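Local coordinates for protein nodulation fucosyltransferase NodZ (Bradyrhizobium sp., PDB 2HHC) that is a glycosyltransferase of the GT-B clan, a class of enzymes built from two Rossmann-like domains, at residues 156-161 with 270-275; 205-210 with 311-316; 23-28 with 126-131. All coordinates share one frame; numbering follows the deposited sequence. Where two conformers were deposited one is given.

Interaction 1 (156-161 with 270-275)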
ATOM      1  N   ALA A 156      -8.460  16.240  -4.795  1.00 29.29           N
ATOM      2  CA  ALA A 156      -9.506  16.856  -5.603  1.00 29.25           C
ATOM      3  C   ALA A 156     -10.025  15.934  -6.681  1.00 29.42           C
ATOM      4  O   ALA A 156     -11.217  15.895  -6.988  1.00 29.35           O
ATOM      5  CB  ALA A 156      -9.013  18.120  -6.236  1.00 29.88           C
ATOM      6  N   ARG A 157      -9.155  15.092  -7.231  1.00 29.58           N
ATOM      7  CA  ARG A 157      -9.556  14.131  -8.196  1.00 29.83           C
ATOM      8  C   ARG A 157     -10.463  13.054  -7.576  1.00 29.06           C
ATOM      9  O   ARG A 157     -11.461  12.676  -8.120  1.00 30.30           O
ATOM     10  CB  ARG A 157      -8.319  13.512  -8.889  1.00 31.50           C
ATOM     11  CG  ARG A 157      -7.630  14.519  -9.788  1.00 31.38           C
ATOM     12  CD  ARG A 157      -6.275  14.036 -10.342  1.00 32.79           C
ATOM     13  NE  ARG A 157      -6.477  12.953 -11.292  1.00 35.85           N
ATOM     14  CZ  ARG A 157      -5.502  12.211 -11.833  1.00 37.21           C
ATOM     15  NH1 ARG A 157      -4.254  12.387 -11.499  1.00 37.91           N
ATOM     16  NH2 ARG A 157      -5.811  11.238 -12.668  1.00 37.78           N
ATOM     17  N   ILE A 158     -10.056  12.555  -6.385  1.00 28.99           N
ATOM     18  CA  ILE A 158     -10.866  11.589  -5.669  1.00 28.65           C
ATOM     19  C   ILE A 158     -12.274  12.170  -5.351  1.00 27.46           C
ATOM     20  O   ILE A 158     -13.283  11.511  -5.529  1.00 28.13           O
ATOM     21  CB  ILE A 158     -10.157  11.197  -4.339  1.00 27.89           C
ATOM     22  CG1 ILE A 158      -8.940  10.312  -4.642  1.00 27.94           C
ATOM     23  CG2 ILE A 158     -11.114  10.446  -3.382  1.00 27.77           C
ATOM     24  CD1 ILE A 158      -7.955  10.151  -3.481  1.00 29.81           C
ATOM     25  N   ASP A 159     -12.291  13.404  -4.885  1.00 28.06           N
ATOM     26  CA  ASP A 159     -13.518  14.095  -4.475  1.00 27.82           C
ATOM     27  C   ASP A 159     -14.448  14.215  -5.682  1.00 26.85           C
ATOM     28  O   ASP A 159     -15.631  13.963  -5.576  1.00 26.42           O
ATOM     29  CB  ASP A 159     -13.214  15.474  -3.862  1.00 27.40           C
ATOM     30  CG  ASP A 159     -12.427  15.400  -2.523  1.00 29.95           C
ATOM     31  OD1 ASP A 159     -12.450  14.322  -1.902  1.00 36.25           O
ATOM     32  OD2 ASP A 159     -11.801  16.396  -2.150  1.00 34.17           O
ATOM     33  N   ALA A 160     -13.920  14.704  -6.813  1.00 27.32           N
ATOM     34  CA  ALA A 160     -14.743  14.826  -8.018  1.00 27.85           C
ATOM     35  C   ALA A 160     -15.319  13.495  -8.462  1.00 27.08           C
ATOM     36  O   ALA A 160     -16.514  13.386  -8.767  1.00 28.32           O
ATOM     37  CB  ALA A 160     -13.960  15.474  -9.117  1.00 27.71           C
ATOM     38  N   LEU A 161     -14.482  12.454  -8.485  1.00 28.67           N
ATOM     39  CA  LEU A 161     -14.911  11.114  -8.857  1.00 28.89           C
ATOM     40  C   LEU A 161     -15.977  10.512  -7.906  1.00 27.47           C
ATOM     41  O   LEU A 161     -16.926   9.896  -8.312  1.00 29.57           O
ATOM     42  CB  LEU A 161     -13.696  10.162  -8.957  1.00 31.02           C
ATOM     43  CG  LEU A 161     -12.807  10.521 -10.158  1.00 32.77           C
ATOM     44  CD1 LEU A 161     -11.359  10.030  -9.971  1.00 35.25           C
ATOM     45  CD2 LEU A 161     -13.337   9.871 -11.398  1.00 34.99           C
ATOM     46  N   ASP A 270      -7.226   5.117  -7.198  1.00 30.00           N
ATOM     47  CA  ASP A 270      -7.939   3.828  -7.181  1.00 30.34           C
ATOM     48  C   ASP A 270      -7.936   3.194  -5.781  1.00 30.25           C
ATOM     49  O   ASP A 270      -8.955   2.705  -5.282  1.00 30.18           O
ATOM     50  CB  ASP A 270      -7.260   2.844  -8.123  1.00 29.36           C
ATOM     51  CG  ASP A 270      -7.655   3.021  -9.602  1.00 33.30           C
ATOM     52  OD1 ASP A 270      -8.565   3.827  -9.886  1.00 34.86           O
ATOM     53  OD2 ASP A 270      -7.004   2.327 -10.458  1.00 36.97           O
ATOM     54  N   MET A 271      -6.793   3.214  -5.092  1.00 28.86           N
ATOM     55  CA  MET A 271      -6.661   2.565  -3.762  1.00 29.87           C
ATOM     56  C   MET A 271      -7.625   3.203  -2.757  1.00 30.45           C
ATOM     57  O   MET A 271      -8.271   2.517  -1.980  1.00 29.48           O
ATOM     58  CB  MET A 271      -5.211   2.657  -3.276  1.00 29.17           C
ATOM     59  CG  MET A 271      -4.262   1.820  -4.018  1.00 33.05           C
ATOM     60  SD  MET A 271      -2.620   2.192  -3.489  1.00 35.81           S
ATOM     61  CE  MET A 271      -2.716   1.673  -1.867  1.00 29.23           C
ATOM     62  N   TYR A 272      -7.672   4.542  -2.765  1.00 29.38           N
ATOM     63  CA  TYR A 272      -8.520   5.261  -1.842  1.00 30.32           C
ATOM     64  C   TYR A 272     -10.004   5.164  -2.206  1.00 30.76           C
ATOM     65  O   TYR A 272     -10.848   5.024  -1.323  1.00 31.48           O
ATOM     66  CB  TYR A 272      -8.003   6.705  -1.742  1.00 29.52           C
ATOM     67  CG  TYR A 272      -6.850   6.889  -0.781  1.00 29.47           C
ATOM     68  CD1 TYR A 272      -5.571   6.446  -1.048  1.00 29.40           C
ATOM     69  CD2 TYR A 272      -7.020   7.581   0.429  1.00 29.20           C
ATOM     70  CE1 TYR A 272      -4.549   6.608  -0.187  1.00 30.17           C
ATOM     71  CE2 TYR A 272      -5.985   7.759   1.272  1.00 29.48           C
ATOM     72  CZ  TYR A 272      -4.739   7.299   1.001  1.00 28.63           C
ATOM     73  OH  TYR A 272      -3.668   7.482   1.868  1.00 29.96           O
ATOM     74  N   LEU A 273     -10.355   5.191  -3.491  1.00 29.55           N
ATOM     75  CA  LEU A 273     -11.741   5.030  -3.874  1.00 30.62           C
ATOM     76  C   LEU A 273     -12.241   3.606  -3.596  1.00 30.90           C
ATOM     77  O   LEU A 273     -13.367   3.418  -3.212  1.00 31.16           O
ATOM     78  CB  LEU A 273     -11.941   5.416  -5.311  1.00 30.43           C
ATOM     79  CG  LEU A 273     -12.000   6.923  -5.628  1.00 30.39           C
ATOM     80  CD1 LEU A 273     -12.015   7.102  -7.082  1.00 32.14           C
ATOM     81  CD2 LEU A 273     -13.218   7.577  -4.945  1.00 30.99           C
ATOM     82  N   LEU A 274     -11.412   2.599  -3.771  1.00 30.16           N
ATOM     83  CA  LEU A 274     -11.799   1.247  -3.403  1.00 30.54           C
ATOM     84  C   LEU A 274     -12.229   1.181  -1.939  1.00 30.44           C
ATOM     85  O   LEU A 274     -13.179   0.426  -1.581  1.00 30.82           O
ATOM     86  CB  LEU A 274     -10.688   0.242  -3.697  1.00 30.21           C
ATOM     87  CG  LEU A 274     -10.478  -0.123  -5.152  1.00 31.23           C
ATOM     88  CD1 LEU A 274      -9.167  -0.805  -5.395  1.00 32.56           C
ATOM     89  CD2 LEU A 274     -11.615  -1.049  -5.670  1.00 32.37           C
ATOM     90  N   ALA A 275     -11.579   1.943  -1.071  1.00 30.09           N
ATOM     91  CA  ALA A 275     -11.921   1.934   0.355  1.00 30.68           C
ATOM     92  C   ALA A 275     -13.257   2.594   0.706  1.00 31.33           C
ATOM     93  O   ALA A 275     -13.694   2.546   1.854  1.00 32.21           O
ATOM     94  CB  ALA A 275     -10.811   2.555   1.159  1.00 31.69           C
TER
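Ile-158 on helix 152-166 packs against Tyr-272 and Leu-273 on helix 258-274. Both helices belong to the second Rossmann-like half of a GT-B fold. Each leads into a strand of its central sheet, 170-176 and 279-283. The axes of the two short segments cross at -43° and come within 10.3 Å. Their nearest CA atoms are those of Ile-158 and Leu-273, 6.9 Å apart.

The side chain of Ile-158 starts out toward the other helix and forks there. From CB, the methyl CG2 leaves anti to the backbone N. It meets Leu-273, with CG2 of Ile-158 3.9 Å from CD2 of Leu-273. The two side chains run past each other in opposite directions. The other branch starts at CG1, which lies beside the backbone N (chi1 -72°). CG1 itself makes no close approach to residues 270-275. It carries CD1 outward in an extended shape (chi2 165°), and this tip ends 3.9 Å from CB of Tyr-272. The Tyr-272 ring then leads away from helix 152-166, and CD1 of Ile-158 stands oblique to it. The ring meets that of Tyr-292 instead.

One turn on from Ile-158, Leu-161 takes the second methyl of Leu-273. These two leucines cross at about a right angle. Leu-273 is thus held between two residues of one helix face, and it also touches Phe-220 of strand 217-223. Helix 258-274 therefore has contacts both with the sheet and with helix 152-166. Beside this apolar patch, Arg-157 forms a salt bridge to Glu-262 of the same partner helix. The closest approach at Leu-161 is made by its CB, 4.0 Å from CD1 of Leu-273, with CD1 of Leu-161 4.2 Å from the same methyl.

Interaction 2 (205-210 with 311-316)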
ATOM      1  N   ILE A 205     -18.054 -11.036  -9.543  1.00 28.12           N
ATOM      2  CA  ILE A 205     -18.960  -9.908  -9.728  1.00 28.59           C
ATOM      3  C   ILE A 205     -20.420 -10.331  -9.602  1.00 27.91           C
ATOM      4  O   ILE A 205     -21.203  -9.661  -8.950  1.00 28.81           O
ATOM      5  CB  ILE A 205     -18.655  -9.153 -11.048  1.00 28.53           C
ATOM      6  CG1 ILE A 205     -17.264  -8.489 -11.006  1.00 28.35           C
ATOM      7  CG2 ILE A 205     -19.704  -8.075 -11.330  1.00 28.87           C
ATOM      8  CD1 ILE A 205     -16.815  -7.995 -12.349  1.00 30.00           C
ATOM      9  N   ARG A 206     -20.785 -11.462 -10.203  1.00 28.20           N
ATOM     10  CA  ARG A 206     -22.149 -11.984 -10.082  1.00 29.27           C
ATOM     11  C   ARG A 206     -22.505 -12.213  -8.593  1.00 30.06           C
ATOM     12  O   ARG A 206     -23.621 -11.864  -8.158  1.00 31.32           O
ATOM     13  CB  ARG A 206     -22.323 -13.248 -10.937  1.00 28.98           C
ATOM     14  CG  ARG A 206     -22.204 -12.930 -12.419  1.00 29.65           C
ATOM     15  CD  ARG A 206     -22.301 -14.104 -13.371  1.00 30.12           C
ATOM     16  NE  ARG A 206     -22.099 -13.602 -14.746  1.00 31.98           N
ATOM     17  CZ  ARG A 206     -21.218 -14.034 -15.638  1.00 33.44           C
ATOM     18  NH1 ARG A 206     -20.483 -15.131 -15.421  1.00 37.32           N
ATOM     19  NH2 ARG A 206     -21.131 -13.398 -16.802  1.00 32.41           N
ATOM     20  N   LYS A 207     -21.569 -12.785  -7.831  1.00 30.54           N
ATOM     21  CA  LYS A 207     -21.776 -13.049  -6.401  1.00 30.80           C
ATOM     22  C   LYS A 207     -22.005 -11.764  -5.653  1.00 31.18           C
ATOM     23  O   LYS A 207     -22.953 -11.650  -4.856  1.00 31.81           O
ATOM     24  CB  LYS A 207     -20.615 -13.878  -5.808  1.00 31.45           C
ATOM     25  CG  LYS A 207     -20.639 -14.050  -4.251  1.00 31.15           C
ATOM     26  CD  LYS A 207     -19.486 -14.968  -3.834  1.00 33.45           C
ATOM     27  CE  LYS A 207     -19.364 -15.158  -2.315  1.00 36.16           C
ATOM     28  NZ  LYS A 207     -20.441 -15.992  -1.751  1.00 37.98           N
ATOM     29  N   ALA A 208     -21.169 -10.776  -5.919  1.00 29.93           N
ATOM     30  CA  ALA A 208     -21.290  -9.482  -5.275  1.00 30.42           C
ATOM     31  C   ALA A 208     -22.609  -8.804  -5.622  1.00 30.62           C
ATOM     32  O   ALA A 208     -23.239  -8.173  -4.756  1.00 30.27           O
ATOM     33  CB  ALA A 208     -20.126  -8.575  -5.696  1.00 30.33           C
ATOM     34  N   LYS A 209     -23.025  -8.912  -6.880  1.00 31.49           N
ATOM     35  CA  LYS A 209     -24.245  -8.233  -7.339  1.00 31.16           C
ATOM     36  C   LYS A 209     -25.524  -8.852  -6.803  1.00 31.61           C
ATOM     37  O   LYS A 209     -26.565  -8.177  -6.786  1.00 32.96           O
ATOM     38  CB  LYS A 209     -24.302  -8.199  -8.867  1.00 31.61           C
ATOM     39  CG  LYS A 209     -23.470  -7.092  -9.483  1.00 31.24           C
ATOM     40  CD  LYS A 209     -23.604  -7.010 -11.002  1.00 32.58           C
ATOM     41  CE  LYS A 209     -24.957  -6.350 -11.328  0.65 35.50           C
ATOM     42  NZ  LYS A 209     -25.302  -6.565 -12.718  0.65 38.47           N
ATOM     43  N   ALA A 210     -25.453 -10.125  -6.399  1.00 30.06           N
ATOM     44  CA  ALA A 210     -26.593 -10.851  -5.819  1.00 31.00           C
ATOM     45  C   ALA A 210     -26.861 -10.498  -4.338  1.00 30.69           C
ATOM     46  O   ALA A 210     -27.918 -10.866  -3.798  1.00 31.93           O
ATOM     47  CB  ALA A 210     -26.354 -12.323  -5.950  1.00 31.04           C
ATOM     48  N   LEU A 311     -15.330 -19.138  -4.061  1.00 40.62           N
ATOM     49  CA  LEU A 311     -15.396 -17.754  -3.593  1.00 40.55           C
ATOM     50  C   LEU A 311     -15.786 -17.742  -2.133  1.00 39.53           C
ATOM     51  O   LEU A 311     -16.598 -18.547  -1.691  1.00 38.84           O
ATOM     52  CB  LEU A 311     -16.473 -17.006  -4.378  1.00 39.97           C
ATOM     53  CG  LEU A 311     -16.107 -16.493  -5.771  1.00 40.89           C
ATOM     54  CD1 LEU A 311     -17.343 -16.170  -6.597  1.00 40.70           C
ATOM     55  CD2 LEU A 311     -15.246 -15.262  -5.618  1.00 40.12           C
ATOM     56  N   THR A 312     -15.215 -16.833  -1.374  1.00 38.82           N
ATOM     57  CA  THR A 312     -15.669 -16.609  -0.017  1.00 39.40           C
ATOM     58  C   THR A 312     -15.992 -15.137   0.187  1.00 38.81           C
ATOM     59  O   THR A 312     -15.555 -14.277  -0.594  1.00 38.47           O
ATOM     60  CB  THR A 312     -14.647 -17.115   1.017  1.00 39.98           C
ATOM     61  OG1 THR A 312     -15.275 -17.200   2.304  1.00 44.32           O
ATOM     62  CG2 THR A 312     -13.438 -16.212   1.107  1.00 39.82           C
ATOM     63  N   MET A 313     -16.809 -14.871   1.192  1.00 37.59           N
ATOM     64  CA  MET A 313     -17.158 -13.513   1.549  1.00 37.95           C
ATOM     65  C   MET A 313     -16.861 -13.311   3.013  1.00 37.41           C
ATOM     66  O   MET A 313     -17.152 -14.171   3.848  1.00 36.03           O
ATOM     67  CB  MET A 313     -18.629 -13.262   1.267  0.65 37.93           C
ATOM     68  CG  MET A 313     -18.891 -11.989   0.543  0.65 39.51           C
ATOM     69  SD  MET A 313     -20.292 -11.061   1.094  0.65 41.10           S
ATOM     70  CE  MET A 313     -19.874 -10.728   2.810  0.65 38.83           C
ATOM     71  N   ILE A 314     -16.276 -12.153   3.310  1.00 36.65           N
ATOM     72  CA  ILE A 314     -15.862 -11.796   4.632  1.00 38.10           C
ATOM     73  C   ILE A 314     -16.588 -10.508   5.025  1.00 37.96           C
ATOM     74  O   ILE A 314     -16.533  -9.506   4.309  1.00 37.08           O
ATOM     75  CB  ILE A 314     -14.333 -11.593   4.665  1.00 38.35           C
ATOM     76  CG1 ILE A 314     -13.646 -12.872   4.161  1.00 38.98           C
ATOM     77  CG2 ILE A 314     -13.867 -11.184   6.042  1.00 38.87           C
ATOM     78  CD1 ILE A 314     -12.130 -12.757   4.056  1.00 40.09           C
ATOM     79  N   ASP A 315     -17.304 -10.570   6.142  1.00 38.60           N
ATOM     80  CA  ASP A 315     -17.949  -9.412   6.743  1.00 40.16           C
ATOM     81  C   ASP A 315     -16.923  -8.765   7.628  1.00 41.05           C
ATOM     82  O   ASP A 315     -16.287  -9.432   8.432  1.00 41.76           O
ATOM     83  CB  ASP A 315     -19.140  -9.838   7.616  1.00 40.52           C
ATOM     84  CG  ASP A 315     -20.279 -10.377   6.805  1.00 41.59           C
ATOM     85  OD1 ASP A 315     -20.771  -9.646   5.927  1.00 46.36           O
ATOM     86  OD2 ASP A 315     -20.682 -11.533   7.037  1.00 45.30           O
ATOM     87  N   ASN A 316     -16.796  -7.455   7.517  1.00 42.33           N
ATOM     88  CA  ASN A 316     -15.779  -6.710   8.233  1.00 43.45           C
ATOM     89  C   ASN A 316     -16.236  -6.373   9.619  1.00 45.96           C
ATOM     90  O   ASN A 316     -17.261  -5.673   9.776  1.00 47.53           O
ATOM     91  CB  ASN A 316     -15.481  -5.437   7.503  1.00 43.34           C
ATOM     92  CG  ASN A 316     -14.149  -4.854   7.848  1.00 42.32           C
ATOM     93  OD1 ASN A 316     -13.499  -5.276   8.799  1.00 40.89           O
ATOM     94  ND2 ASN A 316     -13.723  -3.883   7.053  1.00 38.45           N
TER
HETATM   95  O   HOH W   1     -19.624 -18.534  -3.250  1.00 54.08           O
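Lys-207 lays the aliphatic part of its side chain along Leu-311. Of all the residues here, it has the largest area buried by the contact. Its CG is anti to the backbone N (chi1 172°), and the chain stays extended as far as CE. This carries the methylenes from the helix across to the strand. CD of Lys-207 does most of the touching, at 3.7 Å from both CB and CD1 of Leu-311. Nearer the helix, CB of Lys-207 is 4.1 Å from the same CD1 of Leu-311. The two side chains slide past each other in opposite directions, each reaching toward the other's backbone.

The contact joins helix 192-209 to strand 311-315 at the surface of the second Rossmann-like sheet. The helix makes the beta-alpha-beta connection between the neighbouring parallel strands 170-176 and 217-223. Strand 311-315 is at the sheet edge and runs antiparallel to strand 299-303. The short helix and strand segments differ in direction by 39°.

Further out, CE of Lys-207 comes 4.1 Å from CB of Met-313. Met-313 starts toward the helix, but its end turns away. Its side chain also touches Arg-299 and Ile-301 on the adjoining strand. Leu-311 likewise touches Phe-303 there.

The Lys-207 chain bends at its last torsion (chi4 72°). NZ of Lys-207 donates to a water 3.1 Å away. That water gives a weak bond to O of Leu-311, at 3.4 Å.

Interaction 3 (23-28 with 126-131)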
ATOM      1  N   ALA A  23       3.826   1.260   8.346  1.00 29.96           N
ATOM      2  CA  ALA A  23       3.141   1.014   9.625  1.00 29.94           C
ATOM      3  C   ALA A  23       4.030   0.138  10.555  1.00 30.37           C
ATOM      4  O   ALA A  23       4.122   0.363  11.750  1.00 30.76           O
ATOM      5  CB  ALA A  23       1.809   0.386   9.381  1.00 30.26           C
ATOM      6  N   SER A  24       4.692  -0.846   9.975  1.00 30.86           N
ATOM      7  CA  SER A  24       5.590  -1.698  10.768  1.00 30.16           C
ATOM      8  C   SER A  24       6.783  -0.932  11.350  1.00 30.12           C
ATOM      9  O   SER A  24       7.110  -1.120  12.540  1.00 31.40           O
ATOM     10  CB  SER A  24       6.025  -2.893   9.953  0.70 30.39           C
ATOM     11  OG  SER A  24       4.897  -3.689   9.611  0.70 30.19           O
ATOM     12  N   ALA A  25       7.409  -0.148  10.502  1.00 30.79           N
ATOM     13  CA  ALA A  25       8.537   0.702  10.951  1.00 31.03           C
ATOM     14  C   ALA A  25       8.048   1.684  12.038  1.00 31.20           C
ATOM     15  O   ALA A  25       8.722   1.843  13.079  1.00 31.27           O
ATOM     16  CB  ALA A  25       9.099   1.450   9.793  1.00 30.69           C
ATOM     17  N   TRP A  26       6.898   2.298  11.820  1.00 31.05           N
ATOM     18  CA  TRP A  26       6.313   3.264  12.757  1.00 31.28           C
ATOM     19  C   TRP A  26       6.128   2.592  14.131  1.00 31.03           C
ATOM     20  O   TRP A  26       6.407   3.153  15.183  1.00 31.80           O
ATOM     21  CB  TRP A  26       4.965   3.830  12.190  1.00 32.10           C
ATOM     22  CG  TRP A  26       4.311   4.709  13.237  1.00 31.17           C
ATOM     23  CD1 TRP A  26       4.527   6.030  13.462  1.00 32.25           C
ATOM     24  CD2 TRP A  26       3.425   4.261  14.265  1.00 31.13           C
ATOM     25  NE1 TRP A  26       3.792   6.437  14.530  1.00 32.15           N
ATOM     26  CE2 TRP A  26       3.152   5.361  15.089  1.00 31.65           C
ATOM     27  CE3 TRP A  26       2.844   3.009  14.561  1.00 32.14           C
ATOM     28  CZ2 TRP A  26       2.297   5.266  16.188  1.00 33.25           C
ATOM     29  CZ3 TRP A  26       2.027   2.902  15.651  1.00 34.76           C
ATOM     30  CH2 TRP A  26       1.763   4.006  16.455  1.00 32.74           C
ATOM     31  N   SER A  27       5.602   1.376  14.127  1.00 31.21           N
ATOM     32  CA  SER A  27       5.271   0.702  15.352  1.00 31.71           C
ATOM     33  C   SER A  27       6.547   0.453  16.166  1.00 31.93           C
ATOM     34  O   SER A  27       6.555   0.634  17.367  1.00 31.70           O
ATOM     35  CB  SER A  27       4.563  -0.608  15.023  1.00 33.55           C
ATOM     36  OG  SER A  27       4.322  -1.332  16.206  1.00 38.69           O
ATOM     37  N   TYR A  28       7.629   0.062  15.509  1.00 31.16           N
ATOM     38  CA  TYR A  28       8.885  -0.165  16.228  1.00 30.98           C
ATOM     39  C   TYR A  28       9.481   1.156  16.733  1.00 31.25           C
ATOM     40  O   TYR A  28       9.968   1.215  17.872  1.00 30.96           O
ATOM     41  CB  TYR A  28       9.905  -0.920  15.394  1.00 32.36           C
ATOM     42  CG  TYR A  28      11.036  -1.469  16.204  1.00 31.57           C
ATOM     43  CD1 TYR A  28      10.832  -2.519  17.070  1.00 34.09           C
ATOM     44  CD2 TYR A  28      12.327  -0.926  16.117  1.00 33.73           C
ATOM     45  CE1 TYR A  28      11.842  -3.023  17.844  1.00 32.64           C
ATOM     46  CE2 TYR A  28      13.371  -1.436  16.900  1.00 32.29           C
ATOM     47  CZ  TYR A  28      13.114  -2.494  17.752  1.00 32.32           C
ATOM     48  OH  TYR A  28      14.103  -3.061  18.552  1.00 33.50           O
ATOM     49  N   ILE A 126      17.857   1.607  12.848  1.00 29.63           N
ATOM     50  CA  ILE A 126      17.281   0.384  12.262  1.00 29.05           C
ATOM     51  C   ILE A 126      16.977   0.708  10.815  1.00 30.42           C
ATOM     52  O   ILE A 126      16.197   1.635  10.553  1.00 31.49           O
ATOM     53  CB  ILE A 126      15.991  -0.022  12.977  1.00 29.96           C
ATOM     54  CG1 ILE A 126      16.177  -0.058  14.513  1.00 31.72           C
ATOM     55  CG2 ILE A 126      15.462  -1.340  12.441  1.00 30.81           C
ATOM     56  CD1 ILE A 126      17.253  -0.855  15.039  1.00 30.95           C
ATOM     57  N   VAL A 127      17.507  -0.063   9.877  1.00 30.29           N
ATOM     58  CA  VAL A 127      17.221   0.204   8.462  1.00 29.82           C
ATOM     59  C   VAL A 127      16.265  -0.868   7.990  1.00 30.18           C
ATOM     60  O   VAL A 127      16.612  -2.063   7.950  1.00 31.52           O
ATOM     61  CB  VAL A 127      18.494   0.189   7.570  1.00 31.29           C
ATOM     62  CG1 VAL A 127      18.089   0.567   6.103  1.00 31.96           C
ATOM     63  CG2 VAL A 127      19.535   1.093   8.144  1.00 31.28           C
ATOM     64  N   CYS A 128      15.037  -0.476   7.653  1.00 31.17           N
ATOM     65  CA  CYS A 128      14.029  -1.366   7.150  1.00 30.06           C
ATOM     66  C   CYS A 128      13.964  -1.291   5.629  1.00 30.45           C
ATOM     67  O   CYS A 128      13.495  -0.302   5.108  1.00 32.88           O
ATOM     68  CB  CYS A 128      12.637  -1.026   7.726  1.00 31.14           C
ATOM     69  SG  CYS A 128      12.519  -1.129   9.526  1.00 32.23           S
ATOM     70  N   ASP A 129      14.491  -2.303   4.953  1.00 30.24           N
ATOM     71  CA  ASP A 129      14.599  -2.287   3.494  1.00 29.58           C
ATOM     72  C   ASP A 129      14.229  -3.677   2.918  1.00 30.54           C
ATOM     73  O   ASP A 129      14.936  -4.306   2.143  1.00 29.72           O
ATOM     74  CB  ASP A 129      16.010  -1.813   3.069  1.00 30.92           C
ATOM     75  CG  ASP A 129      16.091  -1.329   1.670  1.00 32.16           C
ATOM     76  OD1 ASP A 129      15.113  -1.356   0.850  1.00 31.74           O
ATOM     77  OD2 ASP A 129      17.216  -0.847   1.338  1.00 33.66           O
ATOM     78  N   ALA A 130      13.060  -4.130   3.357  1.00 31.24           N
ATOM     79  CA  ALA A 130      12.431  -5.356   2.974  1.00 29.64           C
ATOM     80  C   ALA A 130      10.923  -5.196   3.155  1.00 29.88           C
ATOM     81  O   ALA A 130      10.452  -4.215   3.725  1.00 31.05           O
ATOM     82  CB  ALA A 130      12.921  -6.500   3.811  1.00 31.58           C
ATOM     83  N   CYS A 131      10.171  -6.187   2.728  1.00 30.67           N
ATOM     84  CA  CYS A 131       8.732  -6.161   2.875  1.00 30.29           C
ATOM     85  C   CYS A 131       8.364  -6.432   4.322  1.00 30.42           C
ATOM     86  O   CYS A 131       8.736  -7.467   4.865  1.00 32.24           O
ATOM     87  CB  CYS A 131       8.096  -7.200   2.002  1.00 31.14           C
ATOM     88  SG  CYS A 131       6.300  -7.150   2.028  1.00 31.73           S
TER
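Helix 15-32 passes over strand 125-128 with CA of Ala-25 7.0 Å from CA of Cys-128, the nearest pair of backbone positions. Small side chains meet at this point. CB of Ala-25 rests 4.3 Å from SG of Cys-128. Ala-25 also touches Val-7 and Ser-9 of the neighbouring strand 6-10.

One helical turn on, Tyr-28 points toward the same strand. Its CG is anti to the backbone N (chi1 -165°), and the ring reaches Ile-126. CE2 of Tyr-28 is 3.9 Å from CG1 of Ile-126. The two side chains cross at about a right angle, and CG1 approaches the ring obliquely. Ile-126 and Cys-128 are two apart on the strand, and both aim their CB atoms at the helix.

The contact is buried. The hydroxyl of Tyr-28 is satisfied by a hydrogen bond with N of Ser-121, which helps to hold the far end of the ring. Phe-115 of helix 101-116 meets the ring as well, with planes at about 30°. Leu-111 of that helix touches Ile-126.

In the sheet, Ile-126 and Cys-128 are hydrogen-bonded through their backbones to strand 6-10, which runs parallel. Helix 15-32 connects strand 6-10 to strand 35-39 and also lies against 125-128, the parallel strand on the other side of 6-10. Helices packed on a parallel sheet in this way are typical of the Rossmann-like fold, here the N-terminal half of GT-B.

From the N terminus, interaction 3 closes first. It brings residues 126-131 back to helix 15-32 over a loop of 97 residues, within the first sheet's half of the fold. The chain then enters the second half, where the other two contacts cross. Segment 156-161 opens interaction 1, and 205-210 opens interaction 2 before 270-275 closes interaction 1. Segment 311-316 closes interaction 2 near the C terminus. Interaction 1 joins two helices. Interaction 2 joins a helix to the edge strand of the second sheet. Their centres are 22 Å apart. Interaction 3 lies across the chain's centre from both, 27 and 34 Å away between centres.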